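Local coordinates for fucolectin-related protein (Streptococcus pneumoniae, PDB 2WMF) that probably hydrolyses glycosidic bonds in host blood-group antigen carbohydrates, as the catalytic module of a family 98 glycoside hydrolase, at residues A276-Y290 and G312-P326. Sequence-based numbering, arbitrary orientation.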
# COMPACT_ATOMS: atom_id res chain seq x y z
N ALA A 276 3.90 6.02 -2.02
CA ALA A 276 3.03 6.65 -1.01
C ALA A 276 1.57 6.81 -1.46
O ALA A 276 0.63 6.63 -0.64
CB ALA A 276 3.61 7.97 -0.52
N MET A 277 1.36 7.15 -2.73
CA MET A 277 -0.01 7.23 -3.25
C MET A 277 -0.74 5.86 -3.21
O MET A 277 -1.93 5.78 -2.86
CB MET A 277 0.01 7.83 -4.64
CG MET A 277 0.47 9.30 -4.62
SD MET A 277 1.23 9.95 -6.16
CE MET A 277 0.07 9.39 -7.29
N GLU A 278 -0.03 4.78 -3.55
CA GLU A 278 -0.55 3.43 -3.36
C GLU A 278 -0.92 3.16 -1.86
O GLU A 278 -1.96 2.59 -1.58
CB GLU A 278 0.40 2.35 -3.92
CG GLU A 278 0.81 2.50 -5.37
CD GLU A 278 1.33 1.21 -5.95
OE1 GLU A 278 0.78 0.14 -5.62
OE2 GLU A 278 2.32 1.23 -6.71
N MET A 279 -0.06 3.61 -0.94
CA MET A 279 -0.38 3.47 0.48
C MET A 279 -1.63 4.30 0.83
O MET A 279 -2.48 3.85 1.60
CB MET A 279 0.78 3.94 1.38
CG MET A 279 2.10 3.15 1.15
SD MET A 279 3.50 3.95 2.00
CE MET A 279 3.11 3.68 3.74
N MET A 280 -1.76 5.51 0.25
CA MET A 280 -2.96 6.31 0.47
C MET A 280 -4.27 5.60 0.08
O MET A 280 -5.25 5.73 0.75
CB MET A 280 -2.87 7.63 -0.28
CG MET A 280 -3.98 8.60 0.06
SD MET A 280 -3.94 10.13 -0.91
CE MET A 280 -2.56 10.96 -0.13
N ASN A 281 -4.28 4.83 -1.02
CA ASN A 281 -5.45 4.07 -1.43
C ASN A 281 -5.87 3.08 -0.35
O ASN A 281 -7.07 2.80 -0.20
CB ASN A 281 -5.12 3.28 -2.71
CG ASN A 281 -5.09 4.15 -3.97
OD1 ASN A 281 -5.31 5.37 -3.93
ND2 ASN A 281 -4.76 3.50 -5.09
N VAL A 282 -4.87 2.53 0.32
CA VAL A 282 -5.10 1.52 1.40
C VAL A 282 -5.61 2.26 2.66
O VAL A 282 -6.71 1.94 3.19
CB VAL A 282 -3.84 0.69 1.65
CG1 VAL A 282 -3.97 -0.14 2.92
CG2 VAL A 282 -3.55 -0.22 0.39
N TYR A 283 -4.82 3.22 3.09
CA TYR A 283 -5.13 4.07 4.28
C TYR A 283 -6.57 4.61 4.24
O TYR A 283 -7.37 4.42 5.18
CB TYR A 283 -4.10 5.20 4.37
CG TYR A 283 -4.45 6.22 5.40
CD1 TYR A 283 -4.03 6.07 6.71
CD2 TYR A 283 -5.13 7.38 5.06
CE1 TYR A 283 -4.34 7.04 7.68
CE2 TYR A 283 -5.43 8.36 6.02
CZ TYR A 283 -5.03 8.17 7.33
OH TYR A 283 -5.38 9.16 8.29
N THR A 284 -6.92 5.31 3.15
CA THR A 284 -8.24 5.94 3.06
C THR A 284 -9.38 4.95 2.94
O THR A 284 -10.53 5.32 3.11
CB THR A 284 -8.32 6.98 1.91
OG1 THR A 284 -8.08 6.34 0.65
CG2 THR A 284 -7.31 8.13 2.12
N GLY A 285 -9.05 3.70 2.57
CA GLY A 285 -9.99 2.56 2.52
C GLY A 285 -10.10 1.79 3.81
O GLY A 285 -10.76 0.77 3.87
N GLY A 286 -9.47 2.30 4.86
CA GLY A 286 -9.46 1.62 6.14
C GLY A 286 -8.37 0.58 6.41
O GLY A 286 -8.34 -0.09 7.46
N GLY A 287 -7.46 0.42 5.46
CA GLY A 287 -6.35 -0.49 5.60
C GLY A 287 -5.34 -0.07 6.65
O GLY A 287 -5.20 1.14 6.96
N THR A 288 -4.63 -1.05 7.19
CA THR A 288 -3.74 -0.84 8.33
C THR A 288 -2.43 -1.59 8.30
O THR A 288 -1.64 -1.48 9.24
CB THR A 288 -4.49 -1.22 9.64
OG1 THR A 288 -5.04 -2.53 9.50
CG2 THR A 288 -5.59 -0.22 9.97
N VAL A 289 -2.17 -2.35 7.23
CA VAL A 289 -0.96 -3.13 7.12
C VAL A 289 -0.30 -2.84 5.76
O VAL A 289 -0.95 -2.96 4.75
CB VAL A 289 -1.24 -4.67 7.28
CG1 VAL A 289 0.04 -5.47 6.98
CG2 VAL A 289 -1.80 -4.95 8.68
N TYR A 290 0.98 -2.49 5.78
CA TYR A 290 1.74 -2.05 4.59
C TYR A 290 3.02 -2.85 4.46
O TYR A 290 3.84 -2.91 5.40
CB TYR A 290 2.06 -0.55 4.72
CG TYR A 290 0.88 0.35 5.00
CD1 TYR A 290 0.22 1.00 3.97
CD2 TYR A 290 0.46 0.59 6.31
CE1 TYR A 290 -0.85 1.84 4.23
CE2 TYR A 290 -0.62 1.42 6.59
CZ TYR A 290 -1.28 2.06 5.54
OH TYR A 290 -2.34 2.90 5.79
N GLY A 312 9.82 8.33 0.94
CA GLY A 312 8.59 7.91 0.28
C GLY A 312 7.68 7.15 1.25
O GLY A 312 6.62 7.64 1.63
N ILE A 313 8.10 5.97 1.69
CA ILE A 313 7.28 5.14 2.57
C ILE A 313 7.16 5.72 4.00
O ILE A 313 6.03 5.84 4.56
CB ILE A 313 7.84 3.68 2.62
CG1 ILE A 313 7.71 3.05 1.21
CG2 ILE A 313 7.19 2.85 3.75
CD1 ILE A 313 8.58 1.81 0.95
N ILE A 314 8.28 6.03 4.60
CA ILE A 314 8.26 6.51 6.00
C ILE A 314 7.38 7.76 6.19
O ILE A 314 6.59 7.80 7.12
CB ILE A 314 9.71 6.67 6.57
CG1 ILE A 314 10.29 5.26 6.76
CG2 ILE A 314 9.71 7.52 7.87
CD1 ILE A 314 9.61 4.44 7.90
N PRO A 315 7.48 8.78 5.30
CA PRO A 315 6.63 9.95 5.56
C PRO A 315 5.13 9.62 5.55
O PRO A 315 4.38 10.13 6.39
CB PRO A 315 7.04 10.94 4.45
CG PRO A 315 8.47 10.57 4.20
CD PRO A 315 8.48 9.06 4.25
N PHE A 316 4.70 8.73 4.64
CA PHE A 316 3.29 8.41 4.59
C PHE A 316 2.90 7.52 5.77
O PHE A 316 1.86 7.73 6.36
CB PHE A 316 2.79 7.85 3.28
CG PHE A 316 1.32 7.92 3.20
CD1 PHE A 316 0.69 9.10 2.82
CD2 PHE A 316 0.56 6.85 3.62
CE1 PHE A 316 -0.70 9.21 2.88
CE2 PHE A 316 -0.86 6.94 3.64
CZ PHE A 316 -1.47 8.13 3.27
N PHE A 317 3.76 6.59 6.15
CA PHE A 317 3.47 5.74 7.30
C PHE A 317 3.37 6.59 8.60
O PHE A 317 2.48 6.33 9.45
CB PHE A 317 4.47 4.62 7.47
CG PHE A 317 4.02 3.58 8.47
CD1 PHE A 317 2.94 2.75 8.22
CD2 PHE A 317 4.66 3.49 9.69
CE1 PHE A 317 2.50 1.85 9.14
CE2 PHE A 317 4.22 2.56 10.64
CZ PHE A 317 3.13 1.75 10.36
N ARG A 318 4.24 7.60 8.73
CA ARG A 318 4.16 8.55 9.85
C ARG A 318 2.80 9.26 9.84
O ARG A 318 2.17 9.46 10.90
CB ARG A 318 5.31 9.55 9.86
CG ARG A 318 6.62 8.97 10.33
CD ARG A 318 7.75 9.98 10.28
NE ARG A 318 8.87 9.52 11.09
CZ ARG A 318 10.13 9.74 10.82
NH1 ARG A 318 10.49 10.43 9.75
NH2 ARG A 318 11.05 9.27 11.63
N HIS A 319 2.33 9.67 8.66
CA HIS A 319 0.98 10.23 8.54
C HIS A 319 -0.06 9.28 9.13
O HIS A 319 -0.97 9.71 9.89
CB HIS A 319 0.60 10.59 7.10
CG HIS A 319 -0.76 11.18 6.99
ND1 HIS A 319 -1.05 12.49 7.31
CD2 HIS A 319 -1.94 10.62 6.59
CE1 HIS A 319 -2.33 12.72 7.09
NE2 HIS A 319 -2.90 11.60 6.71
N ALA A 320 0.06 8.00 8.79
CA ALA A 320 -0.91 6.97 9.20
C ALA A 320 -0.85 6.68 10.72
O ALA A 320 -1.87 6.33 11.33
CB ALA A 320 -0.69 5.68 8.40
N ILE A 321 0.32 6.85 11.34
CA ILE A 321 0.46 6.73 12.81
C ILE A 321 -0.20 7.93 13.48
O ILE A 321 -0.92 7.78 14.48
CB ILE A 321 1.93 6.63 13.28
CG1 ILE A 321 2.61 5.38 12.70
CG2 ILE A 321 2.02 6.62 14.82
CD1 ILE A 321 4.14 5.45 12.74
N GLN A 322 0.07 9.13 12.95
CA GLN A 322 -0.35 10.37 13.61
C GLN A 322 -1.83 10.66 13.43
O GLN A 322 -2.45 11.33 14.26
CB GLN A 322 0.53 11.53 13.12
CG GLN A 322 1.99 11.32 13.63
CD GLN A 322 3.00 12.33 13.07
OE1 GLN A 322 2.62 13.35 12.49
NE2 GLN A 322 4.31 12.02 13.23
N ASN A 323 -2.39 10.15 12.33
CA ASN A 323 -3.77 10.37 11.95
C ASN A 323 -4.41 9.03 11.64
O ASN A 323 -4.28 8.53 10.52
CB ASN A 323 -3.82 11.24 10.71
CG ASN A 323 -3.11 12.54 10.91
OD1 ASN A 323 -3.70 13.48 11.43
ND2 ASN A 323 -1.81 12.59 10.57
N PRO A 324 -5.08 8.40 12.64
CA PRO A 324 -5.67 7.09 12.40
C PRO A 324 -6.52 7.01 11.14
O PRO A 324 -7.29 7.92 10.85
CB PRO A 324 -6.52 6.86 13.65
CG PRO A 324 -5.71 7.58 14.73
CD PRO A 324 -5.32 8.85 14.03
N ALA A 325 -6.34 5.92 10.39
CA ALA A 325 -7.19 5.64 9.24
C ALA A 325 -8.66 5.60 9.59
O ALA A 325 -9.02 5.39 10.74
CB ALA A 325 -6.81 4.29 8.62
N PRO A 326 -9.53 5.75 8.59
CA PRO A 326 -10.94 5.55 8.87
C PRO A 326 -11.19 4.20 9.52
O PRO A 326 -10.69 3.19 9.06
CB PRO A 326 -11.61 5.61 7.50
CG PRO A 326 -10.62 6.34 6.61
CD PRO A 326 -9.27 6.09 7.17
O HOH W 1 -9.21 0.96 9.95
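The hydroxyl of Tyr-283 donates to the backbone carbonyl just past the end of helix 312-322, OH to Asn-323 O at 2.6 Å, the donor standing well above the carbonyl plane. With CG anti to the backbone N (chi1 171°), the Tyr-283 ring extends across to the other helix. Phe-316 turns its edge toward the ring's face in a T-shaped pair, planes at 90°, and the His-319 edge approaches a face in an offset version. Ala-320 CB packs on Tyr-283 CD1 at 3.8 Å. Phe-316 is a knob in a hole formed by Ala-276, Met-279, Met-280 and Tyr-283; its CZ lies 3.7 Å from Met-280 CA. Met-279, bent at chi3, brings CE to 3.7 Å from Ile-313 O. Beyond the helices, Pro-326 CD abuts Tyr-283 O at 3.2 Å, beside the Schellman motif whose C-prime residue is Gly-286. One water donates to both Gly-286 O and Pro-326 O, bridging the loops. His-319 NE2 bonds to Tyr-432 OH. The two nearly parallel helices (24°), 272-283 before and 307-322 after the last strand, 289-293, of the (beta/alpha)8 (TIM) barrel, lie between that barrel, where 289-293 pairs with 39-45 and Phe-317 touches Leu-40, and antiparallel strands 430-434 and 467-472, which meet Met-280 and His-319.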